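Local coordinates for protein sulfhydryl oxidase 1 (Homo sapiens, PDB 3LLK) that probably catalyses the FAD-dependent oxidation of thiols to disulfides, passing the electrons to oxygen, at residues P214-Q217 with W218-E222; P235-V239 with E240-N244; N197-N200 with A201-G205. All coordinates share one frame; numbering follows the deposited sequence.

Contact 1: P214-Q217 with W218-E222; sequences PKVQ and WPPRE. With FAD (flavin-adenine dinucleotide), chain D.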
loop_
_atom_site.group_PDB
_atom_site.type_symbol
_atom_site.label_atom_id
_atom_site.label_comp_id
_atom_site.label_asym_id
_atom_site.label_seq_id
_atom_site.Cartn_x
_atom_site.Cartn_y
_atom_site.Cartn_z
ATOM N N PRO A 214 -17.007 -9.025 -4.416
ATOM C CA PRO A 214 -17.009 -8.748 -5.858
ATOM C C PRO A 214 -16.311 -7.438 -6.196
ATOM O O PRO A 214 -16.438 -6.458 -5.466
ATOM C CB PRO A 214 -18.497 -8.687 -6.200
ATOM C CG PRO A 214 -19.140 -9.520 -5.140
ATOM C CD PRO A 214 -18.385 -9.136 -3.906
ATOM N N LYS A 215 -15.586 -7.424 -7.308
ATOM C CA LYS A 215 -14.886 -6.224 -7.747
ATOM C C LYS A 215 -15.885 -5.190 -8.265
ATOM O O LYS A 215 -16.853 -5.535 -8.941
ATOM C CB LYS A 215 -13.901 -6.566 -8.868
ATOM C CG LYS A 215 -12.787 -7.515 -8.471
ATOM C CD LYS A 215 -11.916 -6.913 -7.384
ATOM C CE LYS A 215 -10.726 -7.798 -7.081
ATOM N NZ LYS A 215 -9.874 -7.212 -6.011
ATOM N N VAL A 216 -15.662 -3.925 -7.928
ATOM C CA VAL A 216 -16.525 -2.847 -8.401
ATOM C C VAL A 216 -15.669 -1.603 -8.604
ATOM O O VAL A 216 -14.521 -1.551 -8.152
ATOM C CB VAL A 216 -17.631 -2.489 -7.385
ATOM C CG1 VAL A 216 -18.369 -3.744 -6.943
ATOM C CG2 VAL A 216 -17.028 -1.757 -6.197
ATOM N N GLN A 217 -16.221 -0.616 -9.299
ATOM C CA GLN A 217 -15.524 0.643 -9.508
ATOM C C GLN A 217 -15.725 1.360 -8.179
ATOM O O GLN A 217 -16.830 1.806 -7.843
ATOM C CB GLN A 217 -16.144 1.395 -10.682
ATOM C CG GLN A 217 -15.842 0.700 -12.008
ATOM C CD GLN A 217 -14.345 0.596 -12.277
ATOM O OE1 GLN A 217 -13.713 1.555 -12.726
ATOM N NE2 GLN A 217 -13.767 -0.568 -11.984
ATOM N N TRP A 218 -14.635 1.437 -7.424
ATOM C CA TRP A 218 -14.599 1.993 -6.077
ATOM C C TRP A 218 -14.309 3.498 -6.007
ATOM O O TRP A 218 -13.476 4.012 -6.743
ATOM C CB TRP A 218 -13.537 1.213 -5.299
ATOM C CG TRP A 218 -13.606 1.306 -3.823
ATOM C CD1 TRP A 218 -14.215 0.429 -2.977
ATOM C CD2 TRP A 218 -12.989 2.299 -3.003
ATOM N NE1 TRP A 218 -14.006 0.807 -1.674
ATOM C CE2 TRP A 218 -13.257 1.954 -1.660
ATOM C CE3 TRP A 218 -12.232 3.449 -3.271
ATOM C CZ2 TRP A 218 -12.790 2.718 -0.580
ATOM C CZ3 TRP A 218 -11.766 4.210 -2.195
ATOM C CH2 TRP A 218 -12.048 3.839 -0.868
ATOM N N PRO A 219 -14.949 4.211 -5.065
ATOM C CA PRO A 219 -15.907 3.722 -4.068
ATOM C C PRO A 219 -17.320 3.536 -4.623
ATOM O O PRO A 219 -17.785 4.332 -5.451
ATOM C CB PRO A 219 -15.845 4.797 -2.995
ATOM C CG PRO A 219 -15.727 6.064 -3.842
ATOM C CD PRO A 219 -14.725 5.666 -4.920
ATOM N N PRO A 220 -18.024 2.476 -4.184
ATOM C CA PRO A 220 -19.385 2.260 -4.690
ATOM C C PRO A 220 -20.319 3.350 -4.159
ATOM O O PRO A 220 -19.976 4.054 -3.207
ATOM C CB PRO A 220 -19.729 0.866 -4.166
ATOM C CG PRO A 220 -19.008 0.826 -2.850
ATOM C CD PRO A 220 -17.656 1.448 -3.192
ATOM N N ARG A 221 -21.490 3.489 -4.767
ATOM C CA ARG A 221 -22.445 4.519 -4.349
ATOM C C ARG A 221 -22.866 4.491 -2.882
ATOM O O ARG A 221 -23.070 5.541 -2.275
ATOM C CB ARG A 221 -23.686 4.475 -5.244
ATOM C CG ARG A 221 -23.439 5.094 -6.601
ATOM C CD ARG A 221 -24.540 4.791 -7.603
ATOM N NE ARG A 221 -24.389 5.631 -8.789
ATOM C CZ ARG A 221 -24.674 6.931 -8.817
ATOM N NH1 ARG A 221 -25.134 7.543 -7.727
ATOM N NH2 ARG A 221 -24.498 7.624 -9.931
ATOM N N GLU A 222 -22.977 3.305 -2.297
ATOM C CA GLU A 222 -23.389 3.221 -0.904
ATOM C C GLU A 222 -22.296 3.752 0.025
ATOM O O GLU A 222 -22.565 4.121 1.165
ATOM C CB GLU A 222 -23.738 1.773 -0.535
ATOM C CG GLU A 222 -22.535 0.892 -0.252
ATOM C CD GLU A 222 -22.924 -0.547 0.016
ATOM O OE1 GLU A 222 -24.024 -0.770 0.566
ATOM O OE2 GLU A 222 -22.128 -1.455 -0.314
HETATM P PA FAD D . -8.333 -5.034 -3.348
HETATM O O1A FAD D . -7.116 -5.680 -2.784
HETATM O O2A FAD D . -8.476 -4.683 -4.787
HETATM O O5B FAD D . -8.695 -3.742 -2.537
HETATM C C5B FAD D . -8.299 -3.460 -1.193
HETATM C C4B FAD D . -9.435 -2.602 -0.700
HETATM O O4B FAD D . -9.053 -1.242 -1.039
HETATM C C3B FAD D . -10.952 -2.824 -0.886
HETATM O O3B FAD D . -11.560 -3.771 -0.008
HETATM C C2B FAD D . -11.419 -1.441 -0.812
HETATM O O2B FAD D . -11.725 -0.979 0.467
HETATM C C1B FAD D . -10.277 -0.577 -1.368
HETATM N N9A FAD D . -10.267 -0.222 -2.753
HETATM C C8A FAD D . -10.804 -0.842 -3.912
HETATM N N7A FAD D . -10.638 -0.213 -5.028
HETATM C C5A FAD D . -9.953 0.923 -4.617
HETATM C C6A FAD D . -9.520 2.033 -5.369
HETATM N N6A FAD D . -9.746 2.167 -6.682
HETATM N N1A FAD D . -8.871 3.079 -4.743
HETATM C C2A FAD D . -8.681 3.134 -3.395
HETATM N N3A FAD D . -9.111 2.034 -2.638
HETATM C C4A FAD D . -9.747 0.945 -3.314
HETATM N N1 FAD D . -4.246 -9.712 -9.114
HETATM C C2 FAD D . -4.462 -10.462 -10.251
HETATM O O2 FAD D . -5.098 -11.519 -10.109
HETATM N N3 FAD D . -3.918 -9.840 -11.367
HETATM C C4 FAD D . -3.220 -8.609 -11.437
HETATM O O4 FAD D . -2.745 -8.204 -12.549
HETATM C C4X FAD D . -3.056 -7.938 -10.242
HETATM N N5 FAD D . -2.274 -6.739 -10.185
HETATM C C5X FAD D . -1.962 -6.055 -8.979
HETATM C C6 FAD D . -1.087 -4.954 -9.043
HETATM C C7 FAD D . -0.799 -4.259 -7.835
HETATM C C7M FAD D . 0.160 -3.076 -7.981
HETATM C C8 FAD D . -1.376 -4.656 -6.592
HETATM C C8M FAD D . -1.225 -4.033 -5.219
HETATM C C9 FAD D . -2.210 -5.774 -6.564
HETATM C C9A FAD D . -2.521 -6.562 -7.703
HETATM N N10 FAD D . -3.381 -7.756 -7.915
HETATM C C10 FAD D . -3.589 -8.506 -9.043
HETATM C "C1'" FAD D . -4.201 -8.119 -6.803
HETATM C "C2'" FAD D . -5.571 -7.521 -6.695
HETATM O "O2'" FAD D . -5.559 -6.136 -7.124
HETATM C "C3'" FAD D . -6.261 -7.568 -5.367
HETATM O "O3'" FAD D . -5.432 -6.989 -4.367
HETATM C "C4'" FAD D . -6.860 -8.871 -4.863
HETATM O "O4'" FAD D . -7.521 -9.590 -5.947
HETATM C "C5'" FAD D . -7.711 -8.828 -3.669
HETATM O "O5'" FAD D . -8.876 -8.076 -4.018
HETATM P P FAD D . -9.878 -7.462 -3.004
HETATM O O1P FAD D . -11.174 -7.682 -3.647
HETATM O O2P FAD D . -9.743 -8.025 -1.635
HETATM O O3P FAD D . -9.607 -5.878 -2.891
#
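V216 and P220 touch lightly across this loop, with V216 CG2 4.3 Å from P220 CB. Between them the W218 side chain leads away from 214-217 into the FAD pocket. Its CG lies anti to the backbone N (chi1 -162°), which brings the indole against the adenine. FAD C4A sits 3.4 Å above one face of the W218 ring, offset toward the rim. P219 covers the opposite face, and its CB lies over the ring centre. The peptide bond between W218 and P219 is cis, and it folds the proline back onto the indole. W218 NE1 reaches past the base to the ribose, 3.5 Å from FAD C2B. Q217 is turned away from W218, and its NE2 donates to N197 O of helix 185-203. K215 bends at chi2 (-62°) and brings NZ to the diphosphate. NZ is modelled too close to the phosphorus, so its weak bonds to FAD O2A and FAD O4' are doubtful in detail. The loop thus serves two ends of the adenosine diphosphate unit. An indole face packs on the base, and a lysine would probably offset some of the phosphate charge.

Contact 2: P235-V239 with E240-N244; sequences PVWDV and EATLN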
loop_
_atom_site.group_PDB
_atom_site.type_symbol
_atom_site.label_atom_id
_atom_site.label_comp_id
_atom_site.label_asym_id
_atom_site.label_seq_id
_atom_site.Cartn_x
_atom_site.Cartn_y
_atom_site.Cartn_z
ATOM N N PRO A 235 -18.293 13.260 -16.883
ATOM C CA PRO A 235 -17.540 12.078 -16.446
ATOM C C PRO A 235 -18.276 11.232 -15.408
ATOM O O PRO A 235 -19.190 11.707 -14.729
ATOM C CB PRO A 235 -16.243 12.675 -15.903
ATOM C CG PRO A 235 -16.676 14.034 -15.418
ATOM C CD PRO A 235 -17.557 14.493 -16.555
ATOM N N VAL A 236 -17.881 9.968 -15.304
ATOM C CA VAL A 236 -18.495 9.059 -14.350
ATOM C C VAL A 236 -18.259 9.546 -12.931
ATOM O O VAL A 236 -19.184 9.616 -12.119
ATOM C CB VAL A 236 -17.913 7.629 -14.489
ATOM C CG1 VAL A 236 -18.210 6.812 -13.235
ATOM C CG2 VAL A 236 -18.515 6.946 -15.705
ATOM N N TRP A 237 -17.013 9.896 -12.644
ATOM C CA TRP A 237 -16.640 10.350 -11.317
ATOM C C TRP A 237 -16.510 11.856 -11.121
ATOM O O TRP A 237 -16.019 12.574 -11.993
ATOM C CB TRP A 237 -15.303 9.724 -10.906
ATOM C CG TRP A 237 -15.284 8.234 -10.883
ATOM C CD1 TRP A 237 -14.843 7.402 -11.870
ATOM C CD2 TRP A 237 -15.724 7.396 -9.813
ATOM N NE1 TRP A 237 -14.978 6.093 -11.477
ATOM C CE2 TRP A 237 -15.518 6.060 -10.219
ATOM C CE3 TRP A 237 -16.273 7.645 -8.548
ATOM C CZ2 TRP A 237 -15.844 4.970 -9.403
ATOM C CZ3 TRP A 237 -16.597 6.562 -7.735
ATOM C CH2 TRP A 237 -16.381 5.240 -8.168
ATOM N N ASP A 238 -16.949 12.321 -9.957
ATOM C CA ASP A 238 -16.789 13.719 -9.596
ATOM C C ASP A 238 -15.397 13.692 -8.966
ATOM O O ASP A 238 -15.236 13.270 -7.826
ATOM C CB ASP A 238 -17.813 14.139 -8.541
ATOM C CG ASP A 238 -17.659 15.598 -8.126
ATOM O OD1 ASP A 238 -16.506 16.071 -8.027
ATOM O OD2 ASP A 238 -18.688 16.266 -7.885
ATOM N N VAL A 239 -14.393 14.106 -9.725
ATOM C CA VAL A 239 -13.015 14.110 -9.256
ATOM C C VAL A 239 -12.773 14.879 -7.955
ATOM O O VAL A 239 -11.984 14.447 -7.110
ATOM C CB VAL A 239 -12.087 14.656 -10.350
ATOM C CG1 VAL A 239 -10.713 14.935 -9.782
ATOM C CG2 VAL A 239 -11.995 13.645 -11.483
ATOM N N GLU A 240 -13.442 16.015 -7.786
ATOM C CA GLU A 240 -13.258 16.797 -6.570
ATOM C C GLU A 240 -13.867 16.080 -5.376
ATOM O O GLU A 240 -13.245 15.970 -4.320
ATOM C CB GLU A 240 -13.902 18.180 -6.709
ATOM C CG GLU A 240 -13.281 19.053 -7.772
ATOM C CD GLU A 240 -13.767 20.489 -7.683
ATOM O OE1 GLU A 240 -13.415 21.293 -8.577
ATOM O OE2 GLU A 240 -14.498 20.806 -6.712
ATOM N N ALA A 241 -15.093 15.599 -5.540
ATOM C CA ALA A 241 -15.757 14.892 -4.451
ATOM C C ALA A 241 -14.963 13.628 -4.101
ATOM O O ALA A 241 -14.770 13.312 -2.929
ATOM C CB ALA A 241 -17.195 14.523 -4.859
ATOM N N THR A 242 -14.515 12.918 -5.132
ATOM C CA THR A 242 -13.744 11.686 -4.970
ATOM C C THR A 242 -12.450 11.963 -4.193
ATOM O O THR A 242 -12.093 11.222 -3.277
ATOM C CB THR A 242 -13.422 11.068 -6.357
ATOM O OG1 THR A 242 -14.650 10.724 -7.014
ATOM C CG2 THR A 242 -12.554 9.800 -6.218
ATOM N N LEU A 243 -11.755 13.041 -4.543
ATOM C CA LEU A 243 -10.518 13.388 -3.840
ATOM C C LEU A 243 -10.792 13.592 -2.350
ATOM O O LEU A 243 -10.048 13.096 -1.502
ATOM C CB LEU A 243 -9.891 14.660 -4.435
ATOM C CG LEU A 243 -8.579 15.120 -3.779
ATOM C CD1 LEU A 243 -7.512 14.018 -3.920
ATOM C CD2 LEU A 243 -8.112 16.423 -4.430
ATOM N N ASN A 244 -11.863 14.318 -2.032
ATOM C CA ASN A 244 -12.221 14.570 -0.644
ATOM C C ASN A 244 -12.569 13.269 0.062
ATOM O O ASN A 244 -12.147 13.036 1.192
ATOM C CB ASN A 244 -13.410 15.531 -0.551
ATOM C CG ASN A 244 -13.055 16.945 -0.972
ATOM O OD1 ASN A 244 -12.043 17.498 -0.541
ATOM N ND2 ASN A 244 -13.892 17.541 -1.814
#
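D238 is the N-cap of helix 239-249, and the chain passes there from loop to helix, with T242 N bonded to D238 O at 2.8 Å and L243 N to V239 O at 2.9 Å. The D238 side chain takes up an earlier N-H, that of A241. Its CG is anti to the backbone N (chi1 179°), which swings the carboxylate over the helix start. A241 N donates to D238 OD1 at 2.9 Å, almost straight at 176°. The donor comes from above the carboxylate plane. D238 CG also packs on A241 CB at 3.5 Å, so the methyl lies close beside the capping group.

T242 turns back toward the same residue. Its hydroxyl donates to D238 O, with OG1 2.7 Å from that oxygen. OG1 stands well above the carbonyl plane, whereas T242 N approaches almost along the C=O axis. D238 O therefore accepts from two donors of one residue, which ties the side chain of T242 to the first turn.

W237 and T242 cross at about a right angle. W237 CE3 lies 3.8 Å from T242 OG1, in an oblique approach. V236 CG1 lies over one face of the W237 ring, toward its rim. The ring also meets W193 of helix 185-203 edge-to-face. A backbone bond joins D238 to C227, which forms a disulfide with C224, and T242 touches C227 too.

The cap places a negative side chain at the helix N terminus, where the helix dipole would probably stabilise it. E240 OE2 is 5.3 Å from D238 OD1, and these like charges may weaken that effect slightly. D238 OD1 gives A241 N an acceptor that the start of a helix lacks, and the T242 hydroxyl adds a second bond to D238 O.

Contact 3: N197-N200 with A201-G205; sequences NRVN and ARLAG. With FAD (flavin-adenine dinucleotide), chain D; FLC (citrate anion), chain E.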
loop_
_atom_site.group_PDB
_atom_site.type_symbol
_atom_site.label_atom_id
_atom_site.label_comp_id
_atom_site.label_asym_id
_atom_site.label_seq_id
_atom_site.Cartn_x
_atom_site.Cartn_y
_atom_site.Cartn_z
ATOM N N ASN A 197 -8.748 1.141 -9.975
ATOM C CA ASN A 197 -10.026 0.799 -10.584
ATOM C C ASN A 197 -9.853 0.125 -11.942
ATOM O O ASN A 197 -10.659 -0.720 -12.332
ATOM C CB ASN A 197 -10.939 2.029 -10.684
ATOM C CG ASN A 197 -11.815 2.200 -9.438
ATOM O OD1 ASN A 197 -12.179 1.219 -8.791
ATOM N ND2 ASN A 197 -12.171 3.438 -9.113
ATOM N N ARG A 198 -8.790 0.468 -12.658
ATOM C CA ARG A 198 -8.548 -0.156 -13.955
ATOM C C ARG A 198 -8.229 -1.642 -13.727
ATOM O O ARG A 198 -8.553 -2.500 -14.552
ATOM C CB ARG A 198 -7.395 0.542 -14.663
ATOM C CG ARG A 198 -7.675 2.011 -14.984
ATOM C CD ARG A 198 -6.540 2.598 -15.808
ATOM N NE ARG A 198 -6.458 1.943 -17.105
ATOM C CZ ARG A 198 -5.324 1.687 -17.746
ATOM N NH1 ARG A 198 -4.164 2.029 -17.205
ATOM N NH2 ARG A 198 -5.353 1.097 -18.934
ATOM N N VAL A 199 -7.592 -1.934 -12.595
ATOM C CA VAL A 199 -7.261 -3.309 -12.230
ATOM C C VAL A 199 -8.551 -3.999 -11.804
ATOM O O VAL A 199 -8.793 -5.163 -12.147
ATOM C CB VAL A 199 -6.236 -3.359 -11.055
ATOM C CG1 VAL A 199 -6.093 -4.789 -10.529
ATOM C CG2 VAL A 199 -4.880 -2.855 -11.538
ATOM N N ASN A 200 -9.382 -3.271 -11.062
ATOM C CA ASN A 200 -10.649 -3.814 -10.596
ATOM C C ASN A 200 -11.504 -4.273 -11.773
ATOM O O ASN A 200 -12.141 -5.329 -11.717
ATOM C CB ASN A 200 -11.427 -2.771 -9.774
ATOM C CG ASN A 200 -10.825 -2.536 -8.398
ATOM O OD1 ASN A 200 -9.996 -3.318 -7.928
ATOM N ND2 ASN A 200 -11.247 -1.458 -7.740
ATOM N N ALA A 201 -11.510 -3.476 -12.837
ATOM C CA ALA A 201 -12.295 -3.790 -14.023
ATOM C C ALA A 201 -11.867 -5.101 -14.685
ATOM O O ALA A 201 -12.716 -5.905 -15.066
ATOM C CB ALA A 201 -12.212 -2.639 -15.028
ATOM N N ARG A 202 -10.562 -5.316 -14.824
ATOM C CA ARG A 202 -10.067 -6.544 -15.445
ATOM C C ARG A 202 -10.303 -7.781 -14.594
ATOM O O ARG A 202 -10.445 -8.882 -15.131
ATOM C CB ARG A 202 -8.563 -6.463 -15.747
ATOM C CG ARG A 202 -8.200 -5.831 -17.081
ATOM C CD ARG A 202 -8.202 -4.337 -16.980
ATOM N NE ARG A 202 -7.834 -3.695 -18.235
ATOM C CZ ARG A 202 -7.898 -2.384 -18.429
ATOM N NH1 ARG A 202 -8.313 -1.599 -17.443
ATOM N NH2 ARG A 202 -7.569 -1.866 -19.606
ATOM N N LEU A 203 -10.340 -7.600 -13.274
ATOM C CA LEU A 203 -10.534 -8.710 -12.342
ATOM C C LEU A 203 -11.994 -9.005 -12.002
ATOM O O LEU A 203 -12.310 -10.072 -11.476
ATOM C CB LEU A 203 -9.765 -8.446 -11.042
ATOM C CG LEU A 203 -8.237 -8.448 -11.141
ATOM C CD1 LEU A 203 -7.621 -8.332 -9.759
ATOM C CD2 LEU A 203 -7.780 -9.741 -11.802
ATOM N N ALA A 204 -12.875 -8.055 -12.301
ATOM C CA ALA A 204 -14.297 -8.197 -12.019
ATOM C C ALA A 204 -14.891 -9.497 -12.547
ATOM O O ALA A 204 -14.777 -9.801 -13.732
ATOM C CB ALA A 204 -15.061 -7.011 -12.599
ATOM N N GLY A 205 -15.523 -10.255 -11.652
ATOM C CA GLY A 205 -16.157 -11.510 -12.029
ATOM C C GLY A 205 -15.234 -12.594 -12.549
ATOM O O GLY A 205 -15.693 -13.572 -13.141
HETATM P PA FAD D . -8.333 -5.034 -3.348
HETATM O O1A FAD D . -7.116 -5.680 -2.784
HETATM O O2A FAD D . -8.476 -4.683 -4.787
HETATM O O5B FAD D . -8.695 -3.742 -2.537
HETATM C C5B FAD D . -8.299 -3.460 -1.193
HETATM C C4B FAD D . -9.435 -2.602 -0.700
HETATM O O4B FAD D . -9.053 -1.242 -1.039
HETATM C C3B FAD D . -10.952 -2.824 -0.886
HETATM O O3B FAD D . -11.560 -3.771 -0.008
HETATM C C2B FAD D . -11.419 -1.441 -0.812
HETATM O O2B FAD D . -11.725 -0.979 0.467
HETATM C C1B FAD D . -10.277 -0.577 -1.368
HETATM N N9A FAD D . -10.267 -0.222 -2.753
HETATM C C8A FAD D . -10.804 -0.842 -3.912
HETATM N N7A FAD D . -10.638 -0.213 -5.028
HETATM C C5A FAD D . -9.953 0.923 -4.617
HETATM C C6A FAD D . -9.520 2.033 -5.369
HETATM N N6A FAD D . -9.746 2.167 -6.682
HETATM N N1A FAD D . -8.871 3.079 -4.743
HETATM C C2A FAD D . -8.681 3.134 -3.395
HETATM N N3A FAD D . -9.111 2.034 -2.638
HETATM C C4A FAD D . -9.747 0.945 -3.314
HETATM N N1 FAD D . -4.246 -9.712 -9.114
HETATM C C2 FAD D . -4.462 -10.462 -10.251
HETATM O O2 FAD D . -5.098 -11.519 -10.109
HETATM N N3 FAD D . -3.918 -9.840 -11.367
HETATM C C4 FAD D . -3.220 -8.609 -11.437
HETATM O O4 FAD D . -2.745 -8.204 -12.549
HETATM C C4X FAD D . -3.056 -7.938 -10.242
HETATM N N5 FAD D . -2.274 -6.739 -10.185
HETATM C C5X FAD D . -1.962 -6.055 -8.979
HETATM C C6 FAD D . -1.087 -4.954 -9.043
HETATM C C7 FAD D . -0.799 -4.259 -7.835
HETATM C C7M FAD D . 0.160 -3.076 -7.981
HETATM C C8 FAD D . -1.376 -4.656 -6.592
HETATM C C8M FAD D . -1.225 -4.033 -5.219
HETATM C C9 FAD D . -2.210 -5.774 -6.564
HETATM C C9A FAD D . -2.521 -6.562 -7.703
HETATM N N10 FAD D . -3.381 -7.756 -7.915
HETATM C C10 FAD D . -3.589 -8.506 -9.043
HETATM C "C1'" FAD D . -4.201 -8.119 -6.803
HETATM C "C2'" FAD D . -5.571 -7.521 -6.695
HETATM O "O2'" FAD D . -5.559 -6.136 -7.124
HETATM C "C3'" FAD D . -6.261 -7.568 -5.367
HETATM O "O3'" FAD D . -5.432 -6.989 -4.367
HETATM C "C4'" FAD D . -6.860 -8.871 -4.863
HETATM O "O4'" FAD D . -7.521 -9.590 -5.947
HETATM C "C5'" FAD D . -7.711 -8.828 -3.669
HETATM O "O5'" FAD D . -8.876 -8.076 -4.018
HETATM P P FAD D . -9.878 -7.462 -3.004
HETATM O O1P FAD D . -11.174 -7.682 -3.647
HETATM O O2P FAD D . -9.743 -8.025 -1.635
HETATM O O3P FAD D . -9.607 -5.878 -2.891
HETATM C CAC FLC E . -9.613 4.099 -18.544
HETATM C CA FLC E . -10.737 3.147 -18.985
HETATM C CB FLC E . -10.305 2.021 -19.980
HETATM C CBC FLC E . -9.207 1.154 -19.352
HETATM C CG FLC E . -11.572 1.178 -20.314
HETATM C CGC FLC E . -11.340 0.026 -21.311
HETATM O OA1 FLC E . -8.458 3.973 -18.948
HETATM O OA2 FLC E . -9.879 5.007 -17.769
HETATM O OB1 FLC E . -8.084 1.038 -19.944
HETATM O OB2 FLC E . -9.403 0.548 -18.238
HETATM O OG1 FLC E . -10.232 -0.203 -21.793
HETATM O OG2 FLC E . -12.288 -0.678 -21.635
HETATM O OHB FLC E . -9.824 2.593 -21.205
#
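R198 and R202, one helix turn apart, grip a single carboxylate of a bound citrate, which probably came from the crystallisation liquor. Their side chains run side by side and point the same way, but the guanidinium planes are 84° apart. R198 NH2 donates to citrate OB1 at 2.9 Å. R202 NH2 donates to the same OB1 at 3.0 Å, and R202 NH1 to OB2. R202 bends at chi2 (82°), which turns its guanidinium back along the helix. R202 NH1 can then also donate to R198 O at 3.0 Å, with that oxygen near the guanidinium plane.

Another side of the helix faces FAD. N200 ND2 donates to FAD N7A at 3.0 Å and to N197 OD1 at 3.0 Å, so two acceptors fix its amide. N197 ND2 donates to W218 O in the loop beyond. With an alanine in place of N200, the adenine N7A would probably lose its donor and N197 OD1 would lose one partner. V199 and L203 lie alongside each other, with V199 CG1 3.9 Å from L203 CD1. L203 CD2 continues to the flavin, 3.6 Å from FAD O2. The helix ends here, and A204 N makes a weak bond to N200 O.

This last part of helix 185-203 is thus split by chemistry. One side meets the adenine through one hydrogen bond, from N200, and the flavin with apolar groups. The arginine side carries positive charge that the citrate would probably neutralise in part.

Overall arrangement
From the N terminus, contact 3 comes first, then contact 1, then contact 2. Each joins adjacent segments, so none closes a long loop, and the three neither nest nor cross. Contact 3 is the C-terminal end of helix 185-203. Contact 1 lies in the loop that follows, and contact 2 ends that loop where helix 239-249 begins. Contacts 3 and 1 have centres about 11 Å apart and approach the same FAD. Contact 2 packs onto contact 1 through W237, whose CH2 is 3.2 Å from P219 O. W218 O accepts from N197 of helix 185-203, while W218 and P219 touch L246 and F245 of helix 239-249. The loop is thus held against both helices that bound it.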